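Local coordinates for protein probable porin (PDB 4FSP) that probably acts as an outer-membrane porin of the OprD family, letting small solutes diffuse through a beta-barrel channel, at residues Y223-L228 / A248-T253. Residues are numbered along the deposited sequence; the frame is centred on the assembly and turned at random.
With C8E ((hydroxyethyloxy)tri(ethyloxy)octane), chain I.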
loop_
_atom_site.group_PDB
_atom_site.type_symbol
_atom_site.label_atom_id
_atom_site.label_comp_id
_atom_site.label_asym_id
_atom_site.label_seq_id
_atom_site.Cartn_x
_atom_site.Cartn_y
_atom_site.Cartn_z
ATOM N N TYR A 223 6.888 -4.497 -18.141
ATOM C CA TYR A 223 5.650 -5.264 -18.044
ATOM C C TYR A 223 4.423 -4.368 -18.022
ATOM O O TYR A 223 4.506 -3.188 -17.677
ATOM C CB TYR A 223 5.642 -6.150 -16.790
ATOM C CG TYR A 223 5.424 -5.385 -15.505
ATOM C CD1 TYR A 223 6.496 -4.815 -14.835
ATOM C CD2 TYR A 223 4.146 -5.222 -14.959
ATOM C CE1 TYR A 223 6.316 -4.098 -13.654
ATOM C CE2 TYR A 223 3.957 -4.512 -13.767
ATOM C CZ TYR A 223 5.052 -3.955 -13.124
ATOM O OH TYR A 223 4.898 -3.247 -11.952
ATOM N N ALA A 224 3.286 -4.953 -18.389
ATOM C CA ALA A 224 1.983 -4.323 -18.240
ATOM C C ALA A 224 1.161 -5.253 -17.374
ATOM O O ALA A 224 1.270 -6.469 -17.501
ATOM C CB ALA A 224 1.301 -4.151 -19.591
ATOM N N GLN A 225 0.333 -4.690 -16.501
ATOM C CA GLN A 225 -0.517 -5.504 -15.643
ATOM C C GLN A 225 -1.957 -5.020 -15.718
ATOM O O GLN A 225 -2.216 -3.825 -15.614
ATOM C CB GLN A 225 -0.006 -5.452 -14.205
ATOM C CG GLN A 225 -0.913 -6.066 -13.142
ATOM C CD GLN A 225 -0.199 -6.142 -11.784
ATOM O OE1 GLN A 225 -0.598 -5.488 -10.807
ATOM N NE2 GLN A 225 0.873 -6.931 -11.728
ATOM N N HIS A 226 -2.886 -5.950 -15.929
ATOM C CA HIS A 226 -4.310 -5.631 -15.895
ATOM C C HIS A 226 -4.853 -6.094 -14.554
ATOM O O HIS A 226 -4.533 -7.190 -14.101
ATOM C CB HIS A 226 -5.068 -6.353 -17.021
ATOM C CG HIS A 226 -4.682 -5.914 -18.400
ATOM N ND1 HIS A 226 -5.292 -4.857 -19.046
ATOM C CD2 HIS A 226 -3.762 -6.398 -19.270
ATOM C CE1 HIS A 226 -4.759 -4.707 -20.243
ATOM N NE2 HIS A 226 -3.828 -5.632 -20.409
ATOM N N PHE A 227 -5.664 -5.257 -13.916
ATOM C CA PHE A 227 -6.279 -5.616 -12.640
ATOM C C PHE A 227 -7.786 -5.507 -12.738
ATOM O O PHE A 227 -8.306 -4.537 -13.307
ATOM C CB PHE A 227 -5.799 -4.677 -11.518
ATOM C CG PHE A 227 -6.602 -4.795 -10.250
ATOM C CD1 PHE A 227 -7.760 -4.035 -10.057
ATOM C CD2 PHE A 227 -6.218 -5.682 -9.255
ATOM C CE1 PHE A 227 -8.511 -4.159 -8.884
ATOM C CE2 PHE A 227 -6.970 -5.809 -8.070
ATOM C CZ PHE A 227 -8.116 -5.042 -7.886
ATOM N N LEU A 228 -8.489 -6.464 -12.129
ATOM C CA LEU A 228 -9.950 -6.399 -12.024
ATOM C C LEU A 228 -10.322 -6.828 -10.629
ATOM O O LEU A 228 -9.854 -7.862 -10.154
ATOM C CB LEU A 228 -10.631 -7.317 -13.045
ATOM C CG LEU A 228 -12.166 -7.274 -13.064
ATOM C CD1 LEU A 228 -12.663 -5.869 -13.457
ATOM C CD2 LEU A 228 -12.728 -8.317 -14.032
ATOM N N ALA A 248 -5.468 -10.436 -11.526
ATOM C CA ALA A 248 -4.535 -9.606 -12.276
ATOM C C ALA A 248 -3.811 -10.433 -13.325
ATOM O O ALA A 248 -3.549 -11.620 -13.117
ATOM C CB ALA A 248 -3.538 -8.899 -11.334
ATOM N N LEU A 249 -3.514 -9.801 -14.459
ATOM C CA LEU A 249 -2.821 -10.456 -15.569
ATOM C C LEU A 249 -1.622 -9.616 -15.963
ATOM O O LEU A 249 -1.765 -8.426 -16.273
ATOM C CB LEU A 249 -3.744 -10.613 -16.780
ATOM C CG LEU A 249 -3.060 -11.103 -18.069
ATOM C CD1 LEU A 249 -2.630 -12.540 -17.898
ATOM C CD2 LEU A 249 -3.975 -10.980 -19.284
ATOM N N SER A 250 -0.435 -10.219 -15.929
ATOM C CA SER A 250 0.788 -9.461 -16.198
ATOM C C SER A 250 1.598 -10.151 -17.274
ATOM O O SER A 250 1.740 -11.377 -17.268
ATOM C CB SER A 250 1.636 -9.342 -14.930
ATOM O OG SER A 250 0.836 -8.956 -13.816
ATOM N N ARG A 251 2.136 -9.358 -18.195
ATOM C CA ARG A 251 2.910 -9.884 -19.303
ATOM C C ARG A 251 4.012 -8.883 -19.578
ATOM O O ARG A 251 3.844 -7.693 -19.307
ATOM C CB ARG A 251 2.012 -10.045 -20.536
ATOM C CG ARG A 251 2.434 -11.174 -21.471
ATOM C CD ARG A 251 2.510 -10.707 -22.919
ATOM N NE ARG A 251 3.696 -11.228 -23.598
ATOM C CZ ARG A 251 4.106 -10.837 -24.801
ATOM N NH1 ARG A 251 3.425 -9.914 -25.467
ATOM N NH2 ARG A 251 5.200 -11.366 -25.335
ATOM N N ASP A 252 5.146 -9.350 -20.094
ATOM C CA ASP A 252 6.225 -8.436 -20.451
ATOM C C ASP A 252 5.744 -7.584 -21.604
ATOM O O ASP A 252 4.794 -7.960 -22.295
ATOM C CB ASP A 252 7.456 -9.205 -20.901
ATOM C CG ASP A 252 7.132 -10.210 -21.969
ATOM O OD1 ASP A 252 6.619 -11.303 -21.619
ATOM O OD2 ASP A 252 7.375 -9.902 -23.156
ATOM N N THR A 253 6.389 -6.443 -21.825
ATOM C CA THR A 253 5.974 -5.581 -22.921
ATOM C C THR A 253 7.175 -4.876 -23.519
ATOM O O THR A 253 8.172 -4.644 -22.825
ATOM C CB THR A 253 4.938 -4.551 -22.435
ATOM O OG1 THR A 253 4.351 -3.888 -23.560
ATOM C CG2 THR A 253 5.598 -3.536 -21.526
HETATM C C4 C8E I . -13.565 -0.535 -18.379
HETATM C C5 C8E I . -12.517 -1.592 -18.692
HETATM C C6 C8E I . -11.557 -1.174 -19.802
HETATM C C7 C8E I . -10.764 -2.405 -20.225
HETATM C C8 C8E I . -9.749 -2.133 -21.328
HETATM O O9 C8E I . -8.834 -3.212 -21.402
HETATM C C10 C8E I . -8.166 -3.289 -22.647
HETATM C C11 C8E I . -7.063 -4.336 -22.562
HETATM O O12 C8E I . -6.217 -4.322 -23.697
#
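The imidazole of His226 has the backbone O of Leu249 at its edge, near the ring plane, 4.1 Å from CD2. A detergent molecule approaches the ring obliquely, its C11 3.3 Å from His226 CE1, and Tyr216 packs with it edge-to-face. An amphipathic aromatic suits this place, meeting apolar chains while its ND1 is satisfied by Tyr214 OH. The other flat group, the amide of Gln225, bonds through NE2 to Ser250 OG at 2.9 Å, with the hydroxyl tilted 20° from the amide plane. CG anti to the backbone N (chi1 170°) starts an extended chain that passes close to this hydroxyl, and NE2 also reaches Pro294 O, so the amide nitrogen, with two hydrogens to give, bonds two acceptors. The lone methyl of Ala248 adds little bulk beside Gln225 CG. Backbone bonds pair Ala224 with Arg251 and His226 with Leu249; the shortest, His226 N to Leu249 O, is 2.7 Å. Past the Tyr223–Asp252 pair, the methyl CG2 of Thr253 lies 3.7 Å from Tyr223 N. Gln225, Phe227, Ala248 and Ser250 share one face, probably the barrel interior; Ala224, His226, Leu249 and Arg251 share the other, consistent with a membrane-facing antiparallel beta hairpin in an OprD-family porin wall.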